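Local coordinates for NAD dependent epimerase/dehydratase family (uncultured archaeon MedDCM-OCT-S05-C57, PDB 5Y1F), which binds NAD+ and probably catalyses the oxidation of L-threonine at its C3 position as a monomeric dehydrogenase of the NAD-dependent epimerase/dehydratase family, at residues 97-102 with 281-286; 118-123 with 168-173; 203-208 with 313-318; 245-248 with 252-255. All blocks are in the same frame, centred on the assembly; numbering follows the deposited sequence. Where two conformers were deposited one is given.

Interaction 1 of 4, residues 97-102 with 281-286; sequences GEKNPE and PDYRQD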
loop_
_atom_site.group_PDB
_atom_site.type_symbol
_atom_site.label_atom_id
_atom_site.label_comp_id
_atom_site.label_asym_id
_atom_site.label_seq_id
_atom_site.Cartn_x
_atom_site.Cartn_y
_atom_site.Cartn_z
ATOM N N GLY A 97 11.614 -7.827 3.706
ATOM C CA GLY A 97 12.283 -8.309 2.554
ATOM C C GLY A 97 13.777 -8.164 2.671
ATOM O O GLY A 97 14.520 -8.996 2.118
ATOM N N GLU A 98 14.274 -7.155 3.403
ATOM C CA GLU A 98 15.713 -7.068 3.636
ATOM C C GLU A 98 16.152 -8.219 4.537
ATOM O O GLU A 98 17.253 -8.725 4.380
ATOM C CB GLU A 98 16.101 -5.731 4.235
ATOM C CG GLU A 98 16.080 -4.568 3.259
ATOM C CD GLU A 98 16.889 -4.823 2.009
ATOM O OE1 GLU A 98 18.126 -4.627 2.033
ATOM O OE2 GLU A 98 16.346 -5.149 0.958
ATOM N N LYS A 99 15.343 -8.563 5.508
ATOM C CA LYS A 99 15.631 -9.662 6.424
ATOM C C LYS A 99 15.546 -11.011 5.694
ATOM O O LYS A 99 16.347 -11.941 6.011
ATOM C CB LYS A 99 14.713 -9.593 7.640
ATOM C CG LYS A 99 15.030 -8.419 8.581
ATOM C CD LYS A 99 16.391 -8.515 9.255
ATOM C CE LYS A 99 16.617 -7.342 10.190
ATOM N NZ LYS A 99 17.947 -7.371 10.825
ATOM N N ASN A 100 14.633 -11.153 4.736
ATOM C CA ASN A 100 14.375 -12.430 4.070
ATOM C C ASN A 100 14.200 -12.237 2.555
ATOM O O ASN A 100 13.068 -12.250 2.034
ATOM C CB ASN A 100 13.135 -13.108 4.670
ATOM C CG ASN A 100 13.425 -13.799 5.987
ATOM O OD1 ASN A 100 14.232 -14.727 6.047
ATOM N ND2 ASN A 100 12.696 -13.412 7.031
ATOM N N PRO A 101 15.315 -12.034 1.843
ATOM C CA PRO A 101 15.200 -11.676 0.429
ATOM C C PRO A 101 14.508 -12.740 -0.402
ATOM O O PRO A 101 13.768 -12.413 -1.311
ATOM C CB PRO A 101 16.654 -11.458 -0.025
ATOM C CG PRO A 101 17.376 -11.099 1.236
ATOM C CD PRO A 101 16.687 -11.818 2.353
ATOM N N GLU A 102 14.746 -14.027 -0.121
ATOM C CA GLU A 102 14.195 -15.071 -0.939
ATOM C C GLU A 102 12.686 -15.138 -0.804
ATOM O O GLU A 102 11.982 -15.301 -1.809
ATOM C CB GLU A 102 14.798 -16.426 -0.535
ATOM C CG GLU A 102 16.271 -16.570 -0.896
ATOM C CD GLU A 102 16.590 -16.298 -2.357
ATOM O OE1 GLU A 102 17.232 -15.260 -2.652
ATOM O OE2 GLU A 102 16.240 -17.142 -3.213
ATOM N N PRO A 281 17.885 4.755 15.817
ATOM C CA PRO A 281 17.754 4.157 14.483
ATOM C C PRO A 281 18.182 2.717 14.444
ATOM O O PRO A 281 19.094 2.292 15.184
ATOM C CB PRO A 281 18.631 5.023 13.606
ATOM C CG PRO A 281 18.676 6.335 14.342
ATOM C CD PRO A 281 18.730 5.957 15.780
ATOM N N ASP A 282 17.564 1.959 13.547
ATOM C CA ASP A 282 17.983 0.574 13.274
ATOM C C ASP A 282 18.132 0.342 11.766
ATOM O O ASP A 282 18.222 1.284 11.006
ATOM C CB ASP A 282 17.119 -0.453 14.009
ATOM C CG ASP A 282 15.705 -0.597 13.487
ATOM O OD1 ASP A 282 14.929 -1.254 14.205
ATOM O OD2 ASP A 282 15.350 -0.160 12.366
ATOM N N TYR A 283 18.179 -0.927 11.353
ATOM C CA TYR A 283 18.410 -1.277 9.972
ATOM C C TYR A 283 17.400 -0.607 9.020
ATOM O O TYR A 283 17.685 -0.410 7.834
ATOM C CB TYR A 283 18.385 -2.797 9.754
ATOM C CG TYR A 283 16.999 -3.433 9.857
ATOM C CD1 TYR A 283 16.306 -3.796 8.705
ATOM C CD2 TYR A 283 16.388 -3.636 11.063
ATOM C CE1 TYR A 283 15.052 -4.373 8.773
ATOM C CE2 TYR A 283 15.091 -4.141 11.137
ATOM C CZ TYR A 283 14.432 -4.503 9.971
ATOM O OH TYR A 283 13.131 -5.046 10.055
ATOM N N ARG A 284 16.227 -0.263 9.503
ATOM C CA ARG A 284 15.236 0.356 8.646
ATOM C C ARG A 284 15.665 1.725 8.152
ATOM O O ARG A 284 15.197 2.173 7.108
ATOM C CB ARG A 284 13.882 0.353 9.302
ATOM C CG ARG A 284 13.323 -1.072 9.420
ATOM C CD ARG A 284 12.125 -1.249 10.320
ATOM N NE ARG A 284 12.527 -1.189 11.710
ATOM C CZ ARG A 284 11.699 -1.357 12.725
ATOM N NH1 ARG A 284 12.194 -1.284 13.940
ATOM N NH2 ARG A 284 10.439 -1.621 12.522
ATOM N N GLN A 285 16.544 2.382 8.912
ATOM C CA GLN A 285 17.135 3.643 8.435
ATOM C C GLN A 285 17.812 3.498 7.111
ATOM O O GLN A 285 17.756 4.387 6.254
ATOM C CB GLN A 285 18.171 4.156 9.426
ATOM C CG GLN A 285 18.693 5.558 9.111
ATOM C CD GLN A 285 17.670 6.588 9.361
ATOM O OE1 GLN A 285 17.183 7.312 8.486
ATOM N NE2 GLN A 285 17.264 6.619 10.568
ATOM N N ASP A 286 18.533 2.394 6.955
ATOM C CA ASP A 286 19.303 2.160 5.731
ATOM C C ASP A 286 18.391 1.994 4.518
ATOM O O ASP A 286 18.799 2.206 3.382
ATOM C CB ASP A 286 20.256 0.963 5.891
ATOM C CG ASP A 286 21.242 1.149 7.046
ATOM O OD1 ASP A 286 21.755 2.268 7.250
ATOM O OD2 ASP A 286 21.515 0.153 7.748
#
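The phenol ring of Tyr283 lies between two aliphatic carbons, with Lys99 on one face and Arg284 on the other. CE of Lys99 sits over the middle of its face, 3.5 Å from the centroid of the Tyr283 ring and only 8° off the normal, a CH-pi contact made by the carbon next to the ammonium group. The ammonium itself is slightly further along: NZ of Lys99 stands 4.2 Å from the centroid of the Tyr283 ring, still above the face, and adds a cation-pi interaction. On the opposite face CG of Arg284 rests 3.6 Å above the plane of the Tyr283 ring, displaced toward the rim. At the edge of the Arg284 guanidinium lies the carboxylate of Asp282, gripped side-on. NH1 of Arg284 reaches OD1 of Asp282 at 2.7 Å in a salt bridge, while NE of Arg284 donates to the syn lone pair of OD2 of Asp282 at 3.1 Å.

The Lys99 chain bends early, at chi2 (-65°), and then runs extended, which sets CE over the ring centre, with CG passing near CE1 and OH of Tyr283. CG of Tyr283 is wedged between its own backbone N and carbonyl carbon (chi1 72°), and the ring also touches Ala95 of helix 94-99. NH2 of Arg284 is hydrogen-bonded to the backbone O of Gly195.

The side chain of Tyr283 lies about 12 Å from the bound NAD. The bond from N of Arg284 to OD2 of Asp282, 3.0 Å long, caps the turn leading into the helix, and Lys99 over Tyr283 is a surface cation-pi contact that joins this turn to helix 94-99.

Interaction 2 of 4, residues 118-123 with 168-173; sequences TAKKYN and DTYFKE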
loop_
_atom_site.group_PDB
_atom_site.type_symbol
_atom_site.label_atom_id
_atom_site.label_comp_id
_atom_site.label_asym_id
_atom_site.label_seq_id
_atom_site.Cartn_x
_atom_site.Cartn_y
_atom_site.Cartn_z
ATOM N N THR A 118 -3.744 -15.746 -14.051
ATOM C CA THR A 118 -5.163 -16.020 -13.811
ATOM C C THR A 118 -6.063 -14.979 -14.456
ATOM O O THR A 118 -7.093 -15.296 -15.043
ATOM C CB THR A 118 -5.402 -16.160 -12.307
ATOM O OG1 THR A 118 -4.564 -17.168 -11.785
ATOM C CG2 THR A 118 -6.830 -16.469 -11.982
ATOM N N ALA A 119 -5.659 -13.700 -14.389
ATOM C CA ALA A 119 -6.416 -12.641 -15.006
ATOM C C ALA A 119 -6.525 -12.842 -16.497
ATOM O O ALA A 119 -7.543 -12.518 -17.068
ATOM C CB ALA A 119 -5.793 -11.276 -14.709
ATOM N N LYS A 120 -5.451 -13.305 -17.119
ATOM C CA LYS A 120 -5.462 -13.586 -18.555
ATOM C C LYS A 120 -6.414 -14.742 -18.883
ATOM O O LYS A 120 -7.186 -14.643 -19.823
ATOM C CB LYS A 120 -4.019 -13.849 -19.009
ATOM C CG LYS A 120 -3.786 -14.286 -20.461
ATOM C CD LYS A 120 -2.289 -14.557 -20.726
ATOM C CE LYS A 120 -1.762 -15.781 -19.965
ATOM N NZ LYS A 120 -0.415 -15.746 -19.250
ATOM N N LYS A 121 -6.426 -15.774 -18.053
ATOM C CA LYS A 121 -7.329 -16.922 -18.274
ATOM C C LYS A 121 -8.761 -16.529 -18.133
ATOM O O LYS A 121 -9.625 -17.074 -18.881
ATOM C CB LYS A 121 -7.075 -18.016 -17.255
ATOM C CG LYS A 121 -5.771 -18.763 -17.440
ATOM C CD LYS A 121 -5.737 -19.962 -16.494
ATOM C CE LYS A 121 -4.497 -20.784 -16.681
ATOM N NZ LYS A 121 -4.664 -22.115 -16.029
ATOM N N TYR A 122 -9.109 -15.678 -17.159
ATOM C CA TYR A 122 -10.490 -15.389 -16.796
ATOM C C TYR A 122 -10.933 -13.984 -17.160
ATOM O O TYR A 122 -12.017 -13.559 -16.800
ATOM C CB TYR A 122 -10.696 -15.623 -15.312
ATOM C CG TYR A 122 -10.541 -17.077 -14.979
ATOM C CD1 TYR A 122 -11.568 -17.981 -15.238
ATOM C CD2 TYR A 122 -9.376 -17.581 -14.488
ATOM C CE1 TYR A 122 -11.388 -19.319 -15.040
ATOM C CE2 TYR A 122 -9.226 -18.914 -14.180
ATOM C CZ TYR A 122 -10.217 -19.782 -14.527
ATOM O OH TYR A 122 -10.105 -21.121 -14.219
ATOM N N ASN A 123 -10.138 -13.284 -17.960
ATOM C CA ASN A 123 -10.466 -11.960 -18.441
ATOM C C ASN A 123 -10.797 -10.973 -17.307
ATOM O O ASN A 123 -11.831 -10.289 -17.324
ATOM C CB ASN A 123 -11.642 -12.047 -19.425
ATOM C CG ASN A 123 -11.877 -10.761 -20.154
ATOM O OD1 ASN A 123 -10.944 -9.995 -20.409
ATOM N ND2 ASN A 123 -13.143 -10.479 -20.456
ATOM N N ASP A 168 2.743 -4.171 -16.879
ATOM C CA ASP A 168 2.625 -3.416 -18.123
ATOM C C ASP A 168 2.764 -4.309 -19.351
ATOM O O ASP A 168 2.107 -4.060 -20.357
ATOM C CB ASP A 168 3.544 -2.203 -18.108
ATOM C CG ASP A 168 3.026 -1.077 -17.218
ATOM O OD1 ASP A 168 1.853 -1.037 -16.803
ATOM O OD2 ASP A 168 3.818 -0.143 -16.932
ATOM N N THR A 169 3.541 -5.376 -19.262
ATOM C CA THR A 169 3.572 -6.398 -20.310
ATOM C C THR A 169 2.216 -7.062 -20.457
ATOM O O THR A 169 1.732 -7.259 -21.579
ATOM C CB THR A 169 4.609 -7.446 -20.016
ATOM O OG1 THR A 169 5.898 -6.834 -20.004
ATOM C CG2 THR A 169 4.584 -8.580 -21.043
ATOM N N TYR A 170 1.542 -7.375 -19.373
ATOM C CA TYR A 170 0.224 -7.974 -19.488
ATOM C C TYR A 170 -0.751 -7.025 -20.087
ATOM O O TYR A 170 -1.666 -7.446 -20.823
ATOM C CB TYR A 170 -0.243 -8.531 -18.143
ATOM C CG TYR A 170 0.191 -9.996 -17.944
ATOM C CD1 TYR A 170 -0.743 -11.059 -18.099
ATOM C CD2 TYR A 170 1.496 -10.334 -17.755
ATOM C CE1 TYR A 170 -0.347 -12.370 -18.011
ATOM C CE2 TYR A 170 1.887 -11.663 -17.723
ATOM C CZ TYR A 170 0.929 -12.671 -17.770
ATOM O OH TYR A 170 1.308 -14.010 -17.674
ATOM N N PHE A 171 -0.643 -5.733 -19.799
ATOM C CA PHE A 171 -1.491 -4.785 -20.419
ATOM C C PHE A 171 -1.214 -4.699 -21.940
ATOM O O PHE A 171 -2.151 -4.821 -22.751
ATOM C CB PHE A 171 -1.349 -3.385 -19.778
ATOM C CG PHE A 171 -2.092 -2.316 -20.509
ATOM C CD1 PHE A 171 -3.441 -2.317 -20.541
ATOM C CD2 PHE A 171 -1.429 -1.361 -21.242
ATOM C CE1 PHE A 171 -4.147 -1.411 -21.290
ATOM C CE2 PHE A 171 -2.134 -0.437 -21.969
ATOM C CZ PHE A 171 -3.480 -0.449 -21.981
ATOM N N LYS A 172 0.037 -4.465 -22.331
ATOM C CA LYS A 172 0.322 -4.246 -23.745
ATOM C C LYS A 172 0.187 -5.503 -24.567
ATOM O O LYS A 172 -0.300 -5.451 -25.709
ATOM C CB LYS A 172 1.740 -3.727 -23.915
ATOM C CG LYS A 172 1.953 -2.360 -23.334
ATOM C CD LYS A 172 3.376 -1.889 -23.572
ATOM C CE LYS A 172 3.422 -0.611 -24.377
ATOM N NZ LYS A 172 4.533 0.219 -23.855
ATOM N N GLU A 173 0.740 -6.606 -24.102
ATOM C CA GLU A 173 0.818 -7.830 -24.900
ATOM C C GLU A 173 -0.441 -8.648 -24.749
ATOM O O GLU A 173 -0.859 -9.340 -25.681
ATOM C CB GLU A 173 2.008 -8.670 -24.495
ATOM C CG GLU A 173 3.329 -8.049 -24.791
ATOM C CD GLU A 173 4.517 -8.950 -24.531
ATOM O OE1 GLU A 173 4.351 -10.149 -24.166
ATOM O OE2 GLU A 173 5.630 -8.364 -24.655
#
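Lys120 extends from helix 101-122 toward Tyr170 of helix 155-174, and its chain runs past one ring carbon before closing on the hydroxyl. CB of Lys120 already lies 4.1 Å from CE1 of Tyr170. CG is anti to the backbone N (chi1 175°) and carries the chain outward to CD of Lys120, which is 4.0 Å from CE1 of Tyr170. A bend at chi3 (67°) then turns the chain, bringing CE of Lys120 to 4.2 Å from CE1 of Tyr170, and a second bend at chi4 (-136°), away from the staggered values, brings NZ round to the hydroxyl. The tip arrives at the ring edge, near the ring plane: NZ of Lys120 donates a hydrogen bond to OH of Tyr170 at 2.9 Å. Lysine and tyrosine cross at about a right angle. Lys120 was modelled in two conformers, and the bond is described for one of them, so its occupancy is doubtful.

Tyr170 is the buried partner, while Lys120 is exposed at the surface. A leucine in place of Tyr170 would probably leave the ammonium of Lys120 without this acceptor and open a gap beside Leu116 and Lys117, which the ring also touches.

The ring packs edge-to-face with His174 one turn further along its own helix. Helix 101-122 leads into strand 125-131, and helix 155-174 lies in the crossover from that strand to the parallel strand 178-187, so the contact pairs neighbouring helices of a Rossmann-type sheet.

Interaction 3 of 4, residues 203-208 with 313-318; sequences EMYFDA and SKMTEE
Tyr205 and Thr316 meet through their hydroxyls, with OH of Tyr205 donating to OG1 of Thr316 at 2.7 Å. OG1 lies at the ring edge, in the plane of the phenol, so the bond continues outward from the ring without a step to either face. The two side chains cross at about a right angle, and the same ring edge packs on the threonine: CE1 of Tyr205 is 3.8 Å from CA of Thr316 and 4.0 Å from CG2 of Thr316. Met315 completes this first shell. Its chain is extended as far as SD and then bends at chi3 (71°), which brings CE of Met315 to 3.4 Å from OH of Tyr205, again near the ring plane.

Further out, OG1 of Thr316 is anti to its own carbonyl carbon (chi1 -66°), a setting that lets it bond to the backbone O of Ile312 one turn earlier. The Tyr205 ring also touches Leu265 and Ile269 of helix 262-270 and Met319 and Leu323 of helix 312-326. The contact thus joins helix 199-211 to the C-terminal helix 312-326, with helix 262-270 alongside, and the side chain of Met315 is about 9 Å from that of Leu186, an NAD-binding residue.

A phenylalanine in place of Tyr205 would lack the hydroxyl and would probably leave buried OG1 of Thr316 without its donor.

All three residues are buried, and the polar atoms are linked in series. A carbonyl oxygen can only accept, so Thr316 donates to Ile312 while accepting from Tyr205, and both hydroxyls are satisfied at a buried helix contact.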
loop_
_atom_site.group_PDB
_atom_site.type_symbol
_atom_site.label_atom_id
_atom_site.label_comp_id
_atom_site.label_asym_id
_atom_site.label_seq_id
_atom_site.Cartn_x
_atom_site.Cartn_y
_atom_site.Cartn_z
ATOM N N GLU A 203 3.456 4.005 14.461
ATOM C CA GLU A 203 3.862 3.676 15.840
ATOM C C GLU A 203 3.960 4.883 16.720
ATOM O O GLU A 203 3.594 4.844 17.913
ATOM C CB GLU A 203 5.185 2.928 15.855
ATOM C CG GLU A 203 5.167 1.569 15.205
ATOM C CD GLU A 203 6.515 0.853 15.197
ATOM O OE1 GLU A 203 6.536 -0.286 14.676
ATOM O OE2 GLU A 203 7.508 1.450 15.675
ATOM N N MET A 204 4.364 6.007 16.174
ATOM C CA MET A 204 4.541 7.205 16.968
ATOM C C MET A 204 3.149 7.576 17.492
ATOM O O MET A 204 3.009 7.966 18.670
ATOM C CB MET A 204 5.135 8.348 16.130
ATOM C CG MET A 204 5.604 9.460 16.978
ATOM S SD MET A 204 6.268 10.861 16.035
ATOM C CE MET A 204 7.881 10.205 15.572
ATOM N N TYR A 205 2.114 7.561 16.632
ATOM C CA TYR A 205 0.781 7.857 17.122
ATOM C C TYR A 205 0.334 6.865 18.209
ATOM O O TYR A 205 -0.213 7.282 19.245
ATOM C CB TYR A 205 -0.226 7.814 15.957
ATOM C CG TYR A 205 -0.228 8.987 15.034
ATOM C CD1 TYR A 205 -0.787 10.195 15.414
ATOM C CD2 TYR A 205 0.310 8.908 13.753
ATOM C CE1 TYR A 205 -0.928 11.266 14.515
ATOM C CE2 TYR A 205 0.267 9.988 12.891
ATOM C CZ TYR A 205 -0.409 11.138 13.256
ATOM O OH TYR A 205 -0.480 12.186 12.381
ATOM N N PHE A 206 0.436 5.584 17.905
ATOM C CA PHE A 206 -0.021 4.574 18.846
ATOM C C PHE A 206 0.642 4.733 20.207
ATOM O O PHE A 206 -0.026 4.726 21.254
ATOM C CB PHE A 206 0.236 3.157 18.329
ATOM C CG PHE A 206 -0.840 2.595 17.415
ATOM C CD1 PHE A 206 -1.025 3.043 16.120
ATOM C CD2 PHE A 206 -1.627 1.541 17.839
ATOM C CE1 PHE A 206 -1.982 2.462 15.277
ATOM C CE2 PHE A 206 -2.531 0.923 16.980
ATOM C CZ PHE A 206 -2.725 1.395 15.703
ATOM N N ASP A 207 1.966 4.827 20.224
ATOM C CA ASP A 207 2.709 4.872 21.474
ATOM C C ASP A 207 2.567 6.202 22.184
ATOM O O ASP A 207 2.454 6.242 23.444
ATOM C CB ASP A 207 4.173 4.542 21.221
ATOM C CG ASP A 207 4.425 3.081 21.015
ATOM O OD1 ASP A 207 3.483 2.246 20.868
ATOM O OD2 ASP A 207 5.609 2.707 20.993
ATOM N N ALA A 208 2.464 7.300 21.468
ATOM C CA ALA A 208 2.148 8.564 22.089
ATOM C C ALA A 208 0.884 8.484 22.905
ATOM O O ALA A 208 0.878 8.899 24.074
ATOM C CB ALA A 208 2.061 9.679 21.090
ATOM N N SER A 313 -2.485 17.892 9.881
ATOM C CA SER A 313 -3.401 18.292 10.954
ATOM C C SER A 313 -4.665 17.421 10.975
ATOM O O SER A 313 -5.040 16.888 12.025
ATOM C CB SER A 313 -3.840 19.747 10.721
ATOM O OG SER A 313 -2.783 20.643 10.963
ATOM N N LYS A 314 -5.292 17.271 9.823
ATOM C CA LYS A 314 -6.498 16.506 9.727
ATOM C C LYS A 314 -6.244 15.035 9.999
ATOM O O LYS A 314 -7.044 14.375 10.638
ATOM C CB LYS A 314 -7.173 16.688 8.395
ATOM C CG LYS A 314 -7.805 18.071 8.189
ATOM C CD LYS A 314 -8.617 18.117 6.909
ATOM C CE LYS A 314 -9.355 19.443 6.743
ATOM N NZ LYS A 314 -10.477 19.567 7.723
ATOM N N MET A 315 -5.149 14.501 9.477
ATOM C CA MET A 315 -4.822 13.119 9.760
ATOM C C MET A 315 -4.598 12.958 11.262
ATOM O O MET A 315 -5.012 12.004 11.858
ATOM C CB MET A 315 -3.514 12.776 9.027
ATOM C CG MET A 315 -2.889 11.459 9.551
ATOM S SD MET A 315 -1.546 10.896 8.513
ATOM C CE MET A 315 -0.320 12.168 8.945
ATOM N N THR A 316 -3.843 13.869 11.843
ATOM C CA THR A 316 -3.541 13.784 13.295
ATOM C C THR A 316 -4.829 13.742 14.167
ATOM O O THR A 316 -4.919 12.997 15.072
ATOM C CB THR A 316 -2.582 14.915 13.704
ATOM O OG1 THR A 316 -1.329 14.702 13.071
ATOM C CG2 THR A 316 -2.357 14.922 15.173
ATOM N N GLU A 317 -5.793 14.566 13.827
ATOM C CA GLU A 317 -7.059 14.579 14.551
ATOM C C GLU A 317 -7.734 13.198 14.447
ATOM O O GLU A 317 -8.216 12.703 15.416
ATOM C CB GLU A 317 -7.938 15.673 13.957
ATOM C CG GLU A 317 -7.560 17.047 14.436
ATOM C CD GLU A 317 -8.012 17.344 15.859
ATOM O OE1 GLU A 317 -8.650 16.524 16.522
ATOM O OE2 GLU A 317 -7.682 18.413 16.325
ATOM N N GLU A 318 -7.766 12.605 13.266
ATOM C CA GLU A 318 -8.427 11.298 13.119
ATOM C C GLU A 318 -7.695 10.257 13.939
ATOM O O GLU A 318 -8.274 9.386 14.589
ATOM C CB GLU A 318 -8.455 10.857 11.657
ATOM C CG GLU A 318 -9.509 11.526 10.809
ATOM C CD GLU A 318 -10.911 10.976 11.016
ATOM O OE1 GLU A 318 -11.141 10.105 11.906
ATOM O OE2 GLU A 318 -11.823 11.508 10.324
#

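Interaction 4 of 4, residues 245-248 with 252-255; sequences DSLN and NYNL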
loop_
_atom_site.group_PDB
_atom_site.type_symbol
_atom_site.label_atom_id
_atom_site.label_comp_id
_atom_site.label_asym_id
_atom_site.label_seq_id
_atom_site.Cartn_x
_atom_site.Cartn_y
_atom_site.Cartn_z
ATOM N N ASP A 245 -9.369 4.683 -21.385
ATOM C CA ASP A 245 -8.757 5.550 -22.377
ATOM C C ASP A 245 -8.175 6.830 -21.814
ATOM O O ASP A 245 -7.330 7.462 -22.481
ATOM C CB ASP A 245 -9.683 5.839 -23.567
ATOM C CG ASP A 245 -10.708 6.897 -23.268
ATOM O OD1 ASP A 245 -11.017 7.689 -24.188
ATOM O OD2 ASP A 245 -11.214 6.952 -22.125
ATOM N N SER A 246 -8.576 7.204 -20.602
ATOM C CA SER A 246 -8.028 8.413 -19.986
ATOM C C SER A 246 -6.643 8.186 -19.346
ATOM O O SER A 246 -5.956 9.136 -18.988
ATOM C CB SER A 246 -8.986 8.979 -18.945
ATOM O OG SER A 246 -10.131 9.554 -19.554
ATOM N N LEU A 247 -6.233 6.935 -19.211
ATOM C CA LEU A 247 -4.970 6.622 -18.501
ATOM C C LEU A 247 -3.783 6.614 -19.415
ATOM O O LEU A 247 -3.712 5.865 -20.382
ATOM C CB LEU A 247 -5.110 5.264 -17.805
ATOM C CG LEU A 247 -6.290 5.136 -16.837
ATOM C CD1 LEU A 247 -6.311 3.747 -16.214
ATOM C CD2 LEU A 247 -6.287 6.221 -15.779
ATOM N N ASN A 248 -2.795 7.421 -19.082
ATOM C CA ASN A 248 -1.523 7.376 -19.750
ATOM C C ASN A 248 -0.496 6.459 -19.110
ATOM O O ASN A 248 0.571 6.216 -19.681
ATOM C CB ASN A 248 -0.974 8.781 -19.923
ATOM C CG ASN A 248 -1.812 9.600 -20.875
ATOM O OD1 ASN A 248 -1.947 9.208 -22.041
ATOM N ND2 ASN A 248 -2.483 10.632 -20.387
ATOM N N ASN A 252 1.695 1.886 -12.454
ATOM C CA ASN A 252 2.705 2.579 -11.699
ATOM C C ASN A 252 2.539 4.083 -11.533
ATOM O O ASN A 252 3.519 4.798 -11.487
ATOM C CB ASN A 252 4.062 2.293 -12.327
ATOM C CG ASN A 252 4.167 2.771 -13.742
ATOM O OD1 ASN A 252 3.222 3.329 -14.332
ATOM N ND2 ASN A 252 5.336 2.461 -14.363
ATOM N N TYR A 253 1.333 4.549 -11.289
ATOM C CA TYR A 253 1.167 5.979 -11.002
ATOM C C TYR A 253 1.901 6.421 -9.776
ATOM O O TYR A 253 1.613 5.927 -8.673
ATOM C CB TYR A 253 -0.296 6.330 -10.838
ATOM C CG TYR A 253 -1.024 6.589 -12.161
ATOM C CD1 TYR A 253 -0.946 7.846 -12.785
ATOM C CD2 TYR A 253 -1.784 5.605 -12.780
ATOM C CE1 TYR A 253 -1.553 8.096 -13.994
ATOM C CE2 TYR A 253 -2.444 5.893 -13.954
ATOM C CZ TYR A 253 -2.268 7.095 -14.583
ATOM O OH TYR A 253 -2.946 7.340 -15.801
ATOM N N ASN A 254 2.710 7.476 -9.895
ATOM C CA ASN A 254 3.129 8.217 -8.719
ATOM C C ASN A 254 1.926 8.792 -8.017
ATOM O O ASN A 254 0.932 9.158 -8.660
ATOM C CB ASN A 254 4.036 9.383 -9.117
ATOM C CG ASN A 254 5.466 8.992 -9.374
ATOM O OD1 ASN A 254 5.849 7.804 -9.359
ATOM N ND2 ASN A 254 6.306 9.997 -9.656
ATOM N N LEU A 255 1.992 8.929 -6.700
ATOM C CA LEU A 255 0.874 9.421 -5.893
ATOM C C LEU A 255 1.419 10.113 -4.672
ATOM O O LEU A 255 2.236 9.535 -3.944
ATOM C CB LEU A 255 -0.052 8.285 -5.498
ATOM C CG LEU A 255 -1.456 8.773 -5.102
ATOM C CD1 LEU A 255 -2.303 9.076 -6.333
ATOM C CD2 LEU A 255 -2.163 7.788 -4.167
#
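Tyr253 points its ring at Leu247 across the turn that leads from the loop after helix 229-241 into the short strand 253-254. That strand runs parallel to strand 178-187 in the main sheet of the Rossmann-type fold, and backbone hydrogen bonds of Tyr253 with Gly180 and Arg182 fix its position there.

The phenol oxygen makes van der Waals contacts with the leucine: OH of Tyr253 lies 3.4 Å from CA of Leu247, 3.6 Å from CB of Leu247 and 3.5 Å from CD2 of Leu247. The apolar contact is looser, CE2 of Tyr253 and CD2 of Leu247 approaching to 4.3 Å. The side chains cross at about a right angle, CD2 coming obliquely to the ring. With CG anti to its carbonyl carbon (chi1 -56°), the leucine also reaches Leu239 and Trp304.

Among aromatic groups, Trp304 of helix 298-304 meets the Tyr253 ring edge-to-face. Leu239 of helix 229-241 and Ala300 of helix 298-304 touch the tyrosine as well, so both helices contact its side chain.

Polar partners satisfy the buried hydroxyl from outside the two segments. OH of Tyr253 is hydrogen-bonded to OD2 of Asp303 and accepts from the backbone N of Tyr249, so the turn and helix 298-304 converge on one phenol oxygen. Asp303 also binds the backbone of residues 245-248: its OD2 accepts from N of Asn248, and that same N of Asn248 lies 3.3 Å from OH of Tyr253.

Overall arrangement
Along the chain, interaction 2 closes first, between the neighbouring helices 101-122 and 155-174 flanking the main sheet. Interaction 4 follows, beside strand 253-254, which joins that sheet. These two touch, their centres 17 Å apart, with Asp168 packing against Asn252. Interactions 1 and 3 interleave in sequence: residues 97-102 and 203-208 pair with 281-286 and 313-318 respectively, and their nearest atoms are about 5 Å apart. Interactions 1 and 2 share helix 101-122 yet are centred 32 Å apart. The centres of interactions 2 and 3 lie 40 Å apart, on opposite sides of the chain's centre. Interaction 1 ties residues 281-286 back to helix 94-99, while interaction 3 joins helix 199-211 to the C-terminal helix 312-326.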